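Local coordinates for protein KLLA0B12012p (PDB 6Y3P) that carries a C-terminal tubulin-tyrosine-ligase-like ATP-grasp domain, probably binds ATP, and, as Pby1, is a direct partner of the mRNA decapping enzyme Dcp2, at residues I112-A117 and D121-E126; L143-S148 and Q152-F157; V245-T248 and V253-I256. All coordinates share one frame; numbering follows the deposited sequence.

Interaction 1: residues I112-A117 and D121-E126; sequences IDVDYA and DDALDE
One of the two outermost strands of an antiparallel sheet, 109-113, is followed almost at once by a short helix, 120-125, and the two are joined where A123 of the helix sits against I112, D113 and V114. The methyl of A123 is the centre of this contact and comes in at the edge of the strand, ahead of the D113 carbonyl. Its CB stands 3.4 Å from the carbonyl O of D113 and 3.8 Å from CG2 of V114. A side chain this small lets the backbones come close, with the CA atoms of V114 and A123 only 6.0 Å apart.

I112 reaches over from the strand to complete the packing. Its CG1 is trans to the backbone N (chi1 -164°), which carries the ethyl branch toward the helix, where CD1 lies 3.3 Å from the carbonyl O of A123. The same CD1 touches a second helix residue, meeting CD2 of L124 at 3.7 Å. L124 leaves the helix in another direction, and only the far end of its side chain swings back to that methyl. L130 of helix 128-136 touches both I112 and L124, while F167 of helix 160-171 lies against V114, so neighbouring helices add to the small apolar cluster.

At the more exposed margin the chemistry changes. OD2 of D113 and OE1 of E126 are 4.5 Å apart, two like charges that would be expected to disfavour each other mildly. The strand and the residue after it are bonded on the other flank, I112 with F195 and V114 with R193. The result is a helix packed by an alanine along the outer edge of an end strand of the antiparallel sheet, within the tubulin-tyrosine-ligase-like ATP-grasp domain.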
# COMPACT_ATOMS: atom_id res chain seq x y z
N ILE A 112 -13.43 -16.71 -1.54
CA ILE A 112 -14.52 -17.67 -1.68
C ILE A 112 -14.01 -18.95 -2.35
O ILE A 112 -13.10 -18.91 -3.18
CB ILE A 112 -15.77 -17.04 -2.35
CG1 ILE A 112 -17.02 -17.90 -2.14
CG2 ILE A 112 -15.58 -16.67 -3.83
CD1 ILE A 112 -18.13 -17.20 -1.49
N ASP A 113 -14.57 -20.09 -1.95
CA ASP A 113 -14.27 -21.40 -2.51
C ASP A 113 -15.58 -21.97 -3.01
O ASP A 113 -16.49 -22.23 -2.21
CB ASP A 113 -13.62 -22.34 -1.48
CG ASP A 113 -12.24 -21.92 -0.97
OD1 ASP A 113 -11.49 -21.26 -1.73
OD2 ASP A 113 -11.88 -22.31 0.17
N VAL A 114 -15.73 -22.07 -4.33
CA VAL A 114 -16.94 -22.59 -4.95
C VAL A 114 -16.54 -23.79 -5.79
O VAL A 114 -15.70 -23.67 -6.67
CB VAL A 114 -17.73 -21.53 -5.79
CG1 VAL A 114 -19.06 -22.11 -6.29
CG2 VAL A 114 -17.98 -20.25 -5.00
N ASP A 115 -17.14 -24.94 -5.48
CA ASP A 115 -16.91 -26.21 -6.16
C ASP A 115 -17.74 -26.25 -7.44
O ASP A 115 -17.20 -26.46 -8.53
CB ASP A 115 -17.28 -27.39 -5.23
CG ASP A 115 -16.56 -27.41 -3.89
OD1 ASP A 115 -16.66 -26.40 -3.13
OD2 ASP A 115 -15.94 -28.45 -3.56
N TYR A 116 -19.07 -26.04 -7.31
CA TYR A 116 -20.06 -26.05 -8.38
C TYR A 116 -21.06 -24.95 -8.11
O TYR A 116 -21.29 -24.58 -6.95
CB TYR A 116 -20.79 -27.41 -8.44
CG TYR A 116 -19.85 -28.60 -8.48
CD1 TYR A 116 -19.30 -29.11 -7.31
CD2 TYR A 116 -19.53 -29.22 -9.68
CE1 TYR A 116 -18.41 -30.18 -7.34
CE2 TYR A 116 -18.66 -30.30 -9.72
CZ TYR A 116 -18.10 -30.78 -8.55
OH TYR A 116 -17.28 -31.86 -8.55
N ALA A 117 -21.65 -24.41 -9.18
CA ALA A 117 -22.62 -23.29 -9.16
C ALA A 117 -23.81 -23.52 -8.22
O ALA A 117 -24.23 -22.59 -7.54
CB ALA A 117 -23.10 -22.99 -10.58
N ASP A 121 -24.66 -20.68 -2.75
CA ASP A 121 -25.31 -20.23 -1.52
C ASP A 121 -24.62 -20.74 -0.25
O ASP A 121 -24.59 -20.01 0.73
CB ASP A 121 -26.81 -20.55 -1.50
CG ASP A 121 -27.67 -19.65 -2.38
OD1 ASP A 121 -27.29 -18.45 -2.57
OD2 ASP A 121 -28.73 -20.12 -2.85
N ASP A 122 -24.03 -21.95 -0.28
CA ASP A 122 -23.31 -22.50 0.87
C ASP A 122 -21.96 -21.83 1.04
O ASP A 122 -21.50 -21.66 2.17
CB ASP A 122 -23.10 -24.01 0.70
CG ASP A 122 -24.35 -24.86 0.66
OD1 ASP A 122 -25.47 -24.29 0.61
OD2 ASP A 122 -24.22 -26.11 0.67
N ALA A 123 -21.32 -21.46 -0.08
CA ALA A 123 -20.03 -20.77 -0.08
C ALA A 123 -20.18 -19.35 0.49
O ALA A 123 -19.28 -18.88 1.17
CB ALA A 123 -19.46 -20.74 -1.48
N LEU A 124 -21.35 -18.71 0.25
CA LEU A 124 -21.67 -17.38 0.76
C LEU A 124 -21.92 -17.39 2.28
O LEU A 124 -21.74 -16.37 2.95
CB LEU A 124 -22.84 -16.72 -0.01
CG LEU A 124 -22.61 -16.42 -1.52
CD1 LEU A 124 -23.83 -15.77 -2.14
CD2 LEU A 124 -21.42 -15.53 -1.76
N ASP A 125 -22.28 -18.56 2.82
CA ASP A 125 -22.47 -18.74 4.26
C ASP A 125 -21.12 -18.95 4.94
O ASP A 125 -20.86 -18.30 5.94
CB ASP A 125 -23.47 -19.87 4.54
CG ASP A 125 -24.82 -19.63 3.87
OD1 ASP A 125 -25.19 -18.45 3.67
OD2 ASP A 125 -25.49 -20.62 3.51
N GLU A 126 -20.22 -19.73 4.32
CA GLU A 126 -18.84 -19.99 4.78
C GLU A 126 -17.95 -18.69 4.81
O GLU A 126 -16.80 -18.72 5.25
CB GLU A 126 -18.21 -21.09 3.89
CG GLU A 126 -17.12 -21.92 4.55
CD GLU A 126 -16.15 -22.57 3.58
OE1 GLU A 126 -15.52 -21.84 2.78
OE2 GLU A 126 -15.99 -23.81 3.64

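Interaction 2: residues L143-S148 and Q152-F157; sequences LKPSMS and QGIRIF
The ring of P145 lies across the CG2 branch of I154, the two side chains meeting at about a right angle with CD of P145 3.7 Å from CG2 of I154. They sit near the loop end of a beta hairpin, strands 140-145 and 154-157, adjacent antiparallel members of a sheet in the ATP-grasp domain. The methyl CG2 of I154 is trans to the carbonyl carbon, a setting that also brings it alongside K144, 4.0 Å from that residue's CB. CG of P145 lies 3.9 Å from the carbonyl O of G153. Replacing P145 by an alanine would probably leave the CG2 methyl of I154 without its ring partner and open a gap beside the G153 carbonyl.

G153 has a backbone conformation in which a CB would press on the carbonyl O of Q152, which makes glycine the natural residue at the entry to the second strand.

The strands are joined by the hydrogen-bonded pair L143 and R155. N of L143 gives a nearly straight bond to O of R155, 2.8 Å long with 173° at the hydrogen. The return bond, N of R155 to O of L143, is longer at 3.2 Å and more bent, at 155°. That same carbonyl O of L143 also receives a CA-H contact from I154, 3.3 Å from CA to O, so two donors share it. The guanidinium of R155 leads away from the hairpin to a salt bridge with D252 and a hydrogen bond to S169.

Past the pair, F157 turns its ring back toward the first strand (chi1 68°), where W141 meets it. The ring presents an edge here: CE1 of F157 is 3.8 Å from N of L143 and 3.9 Å from CB of L143.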
# COMPACT_ATOMS: atom_id res chain seq x y z
N LEU A 143 -15.42 -10.56 -9.55
CA LEU A 143 -15.15 -11.97 -9.24
C LEU A 143 -13.85 -12.34 -9.96
O LEU A 143 -13.85 -12.55 -11.17
CB LEU A 143 -16.32 -12.87 -9.65
CG LEU A 143 -16.10 -14.39 -9.43
CD1 LEU A 143 -16.16 -14.78 -7.95
CD2 LEU A 143 -17.06 -15.21 -10.27
N LYS A 144 -12.73 -12.38 -9.20
CA LYS A 144 -11.39 -12.66 -9.73
C LYS A 144 -11.01 -14.10 -9.42
O LYS A 144 -10.85 -14.43 -8.24
CB LYS A 144 -10.32 -11.74 -9.10
CG LYS A 144 -10.53 -10.24 -9.24
CD LYS A 144 -10.02 -9.51 -8.00
CE LYS A 144 -8.82 -8.62 -8.25
NZ LYS A 144 -7.55 -9.39 -8.29
N PRO A 145 -10.81 -14.97 -10.45
CA PRO A 145 -10.34 -16.33 -10.16
C PRO A 145 -8.86 -16.21 -9.78
O PRO A 145 -8.06 -15.76 -10.61
CB PRO A 145 -10.55 -17.08 -11.49
CG PRO A 145 -11.27 -16.11 -12.40
CD PRO A 145 -10.93 -14.76 -11.90
N SER A 146 -8.52 -16.50 -8.49
CA SER A 146 -7.18 -16.39 -7.89
C SER A 146 -6.02 -16.86 -8.79
O SER A 146 -4.92 -16.30 -8.73
CB SER A 146 -7.12 -17.10 -6.55
OG SER A 146 -7.52 -16.23 -5.50
N MET A 147 -6.29 -17.86 -9.65
CA MET A 147 -5.32 -18.38 -10.59
C MET A 147 -5.70 -18.02 -12.03
O MET A 147 -6.87 -18.15 -12.41
CB MET A 147 -5.15 -19.90 -10.41
CG MET A 147 -4.22 -20.24 -9.26
SD MET A 147 -2.70 -21.11 -9.73
CE MET A 147 -2.06 -20.04 -11.08
N SER A 148 -4.73 -17.52 -12.80
CA SER A 148 -4.93 -17.10 -14.19
C SER A 148 -4.48 -18.18 -15.17
O SER A 148 -4.65 -19.37 -14.90
CB SER A 148 -4.18 -15.79 -14.46
OG SER A 148 -4.48 -14.81 -13.48
N GLN A 152 -11.29 -18.31 -15.74
CA GLN A 152 -12.35 -18.09 -16.72
C GLN A 152 -12.65 -16.58 -16.94
O GLN A 152 -13.66 -16.22 -17.58
CB GLN A 152 -13.62 -18.90 -16.34
CG GLN A 152 -14.39 -19.44 -17.54
CD GLN A 152 -14.47 -20.95 -17.53
OE1 GLN A 152 -15.30 -21.55 -16.84
NE2 GLN A 152 -13.60 -21.59 -18.31
N GLY A 153 -11.75 -15.72 -16.45
CA GLY A 153 -11.84 -14.27 -16.61
C GLY A 153 -12.51 -13.55 -15.45
O GLY A 153 -13.50 -14.06 -14.90
N ILE A 154 -12.00 -12.35 -15.10
CA ILE A 154 -12.54 -11.55 -14.00
C ILE A 154 -13.84 -10.83 -14.49
O ILE A 154 -13.82 -10.12 -15.50
CB ILE A 154 -11.51 -10.64 -13.24
CG1 ILE A 154 -11.33 -9.25 -13.87
CG2 ILE A 154 -10.14 -11.33 -13.08
CD1 ILE A 154 -10.69 -8.19 -12.94
N ARG A 155 -14.97 -11.09 -13.79
CA ARG A 155 -16.30 -10.59 -14.13
C ARG A 155 -16.94 -9.68 -13.06
O ARG A 155 -16.79 -9.90 -11.86
CB ARG A 155 -17.24 -11.76 -14.47
CG ARG A 155 -16.85 -12.49 -15.76
CD ARG A 155 -17.85 -13.55 -16.17
NE ARG A 155 -19.14 -12.98 -16.58
CZ ARG A 155 -20.20 -13.69 -16.96
NH1 ARG A 155 -20.14 -15.02 -17.00
NH2 ARG A 155 -21.33 -13.08 -17.30
N ILE A 156 -17.68 -8.66 -13.54
CA ILE A 156 -18.39 -7.66 -12.73
C ILE A 156 -19.82 -8.13 -12.42
O ILE A 156 -20.47 -8.77 -13.26
CB ILE A 156 -18.38 -6.25 -13.42
CG1 ILE A 156 -16.96 -5.73 -13.48
CG2 ILE A 156 -19.24 -5.21 -12.67
CD1 ILE A 156 -16.79 -4.61 -14.37
N PHE A 157 -20.29 -7.77 -11.23
CA PHE A 157 -21.65 -8.04 -10.74
C PHE A 157 -21.95 -7.10 -9.58
O PHE A 157 -21.04 -6.50 -9.01
CB PHE A 157 -21.77 -9.50 -10.30
CG PHE A 157 -20.98 -9.85 -9.05
CD1 PHE A 157 -19.64 -10.20 -9.14
CD2 PHE A 157 -21.60 -9.87 -7.80
CE1 PHE A 157 -18.91 -10.53 -8.00
CE2 PHE A 157 -20.87 -10.23 -6.66
CZ PHE A 157 -19.53 -10.56 -6.77

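Interaction 3: residues V245-T248 and V253-I256; sequences VPPT and VLDI
The loop runs extended through P247, turns, and comes back as the weakly bonded strand 253-254, the end strand of the antiparallel sheet next to 154-157, leaving the CA atoms of P247 and V253 6.8 Å apart, too far for a paired backbone. Side chains therefore carry what contact there is. CG of P247, at the outer corner of the pyrrolidine ring, meets CD2 of L254 at 4.1 Å, the two groups slanting past one another. The CB of each points to the other segment. L254 holds its CG between the backbone N and the carbonyl carbon (chi1 46°), and CD2 is the branch that faces the ring.

V253 takes part through its backbone alone: its carbonyl O is 4.4 Å from the same CG of P247, at the limit of contact, while its CB points away. I156 and Y200 each touch both P247 and L254, so the ring-to-methyl meeting is one corner of a larger apolar patch. A backbone hydrogen bond joins L254 to I154, and within the turn T248 OG1 takes one from N of Y251.

Proline has no amide hydrogen to give, and none of the atoms that meet forms a directed bond, so this contact rests on shape and van der Waals packing alone and should tolerate small shifts of the loop more readily than a bonded strand pair would.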
# COMPACT_ATOMS: atom_id res chain seq x y z
N VAL A 245 -12.67 1.71 -20.58
CA VAL A 245 -13.92 1.36 -21.26
C VAL A 245 -14.77 0.65 -20.20
O VAL A 245 -14.38 -0.44 -19.77
CB VAL A 245 -13.72 0.49 -22.55
CG1 VAL A 245 -15.07 0.13 -23.18
CG2 VAL A 245 -12.83 1.20 -23.57
N PRO A 246 -15.89 1.27 -19.72
CA PRO A 246 -16.71 0.61 -18.70
C PRO A 246 -17.46 -0.63 -19.20
O PRO A 246 -18.16 -0.56 -20.23
CB PRO A 246 -17.67 1.71 -18.23
CG PRO A 246 -17.75 2.65 -19.35
CD PRO A 246 -16.46 2.58 -20.12
N PRO A 247 -17.35 -1.77 -18.47
CA PRO A 247 -18.04 -3.00 -18.91
C PRO A 247 -19.57 -2.95 -18.84
O PRO A 247 -20.13 -2.22 -18.01
CB PRO A 247 -17.46 -4.08 -17.98
CG PRO A 247 -16.18 -3.48 -17.46
CD PRO A 247 -16.54 -2.03 -17.28
N THR A 248 -20.22 -3.69 -19.77
CA THR A 248 -21.68 -3.80 -19.94
C THR A 248 -22.15 -5.18 -19.47
O THR A 248 -21.38 -5.90 -18.83
CB THR A 248 -22.07 -3.61 -21.43
OG1 THR A 248 -21.47 -4.64 -22.23
CG2 THR A 248 -21.74 -2.23 -21.97
N VAL A 253 -16.37 -8.66 -18.69
CA VAL A 253 -15.02 -9.11 -18.37
C VAL A 253 -14.05 -7.92 -18.51
O VAL A 253 -14.29 -7.00 -19.28
CB VAL A 253 -14.63 -10.31 -19.30
CG1 VAL A 253 -13.21 -10.81 -19.03
CG2 VAL A 253 -15.64 -11.45 -19.19
N LEU A 254 -12.96 -7.95 -17.73
CA LEU A 254 -11.85 -7.00 -17.81
C LEU A 254 -10.53 -7.75 -17.68
O LEU A 254 -10.50 -8.83 -17.09
CB LEU A 254 -11.95 -5.77 -16.89
CG LEU A 254 -12.36 -5.96 -15.45
CD1 LEU A 254 -11.88 -4.79 -14.62
CD2 LEU A 254 -13.85 -6.11 -15.34
N ASP A 255 -9.46 -7.24 -18.32
CA ASP A 255 -8.14 -7.89 -18.38
C ASP A 255 -8.23 -9.24 -19.15
O ASP A 255 -7.69 -10.27 -18.71
CB ASP A 255 -7.48 -8.02 -16.98
CG ASP A 255 -7.36 -6.73 -16.19
OD1 ASP A 255 -6.68 -5.79 -16.67
OD2 ASP A 255 -7.91 -6.67 -15.05
N ILE A 256 -8.95 -9.23 -20.30
CA ILE A 256 -9.13 -10.39 -21.20
C ILE A 256 -7.77 -10.75 -21.83
O ILE A 256 -7.46 -11.94 -21.99
CB ILE A 256 -10.25 -10.15 -22.28
CG1 ILE A 256 -10.48 -11.39 -23.20
CG2 ILE A 256 -10.03 -8.87 -23.13
CD1 ILE A 256 -11.15 -12.63 -22.55

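Read from the N terminus, the three contacts follow one another in series, with no nesting or crossing, and each closes a short loop. Interaction 1 folds a helix back onto the end of strand 109-113 at one margin of the five-stranded sheet. Interaction 2 pairs strands 140-145 and 154-157 inside that sheet, its centre about 15 Å from that of interaction 1 and not touching it. Interaction 3 closes the loop leading into strand 253-254 at the opposite margin. It borders interaction 2 directly, strand 253-254 lying next to 154-157 in the sheet. Together they span the sheet from edge to edge.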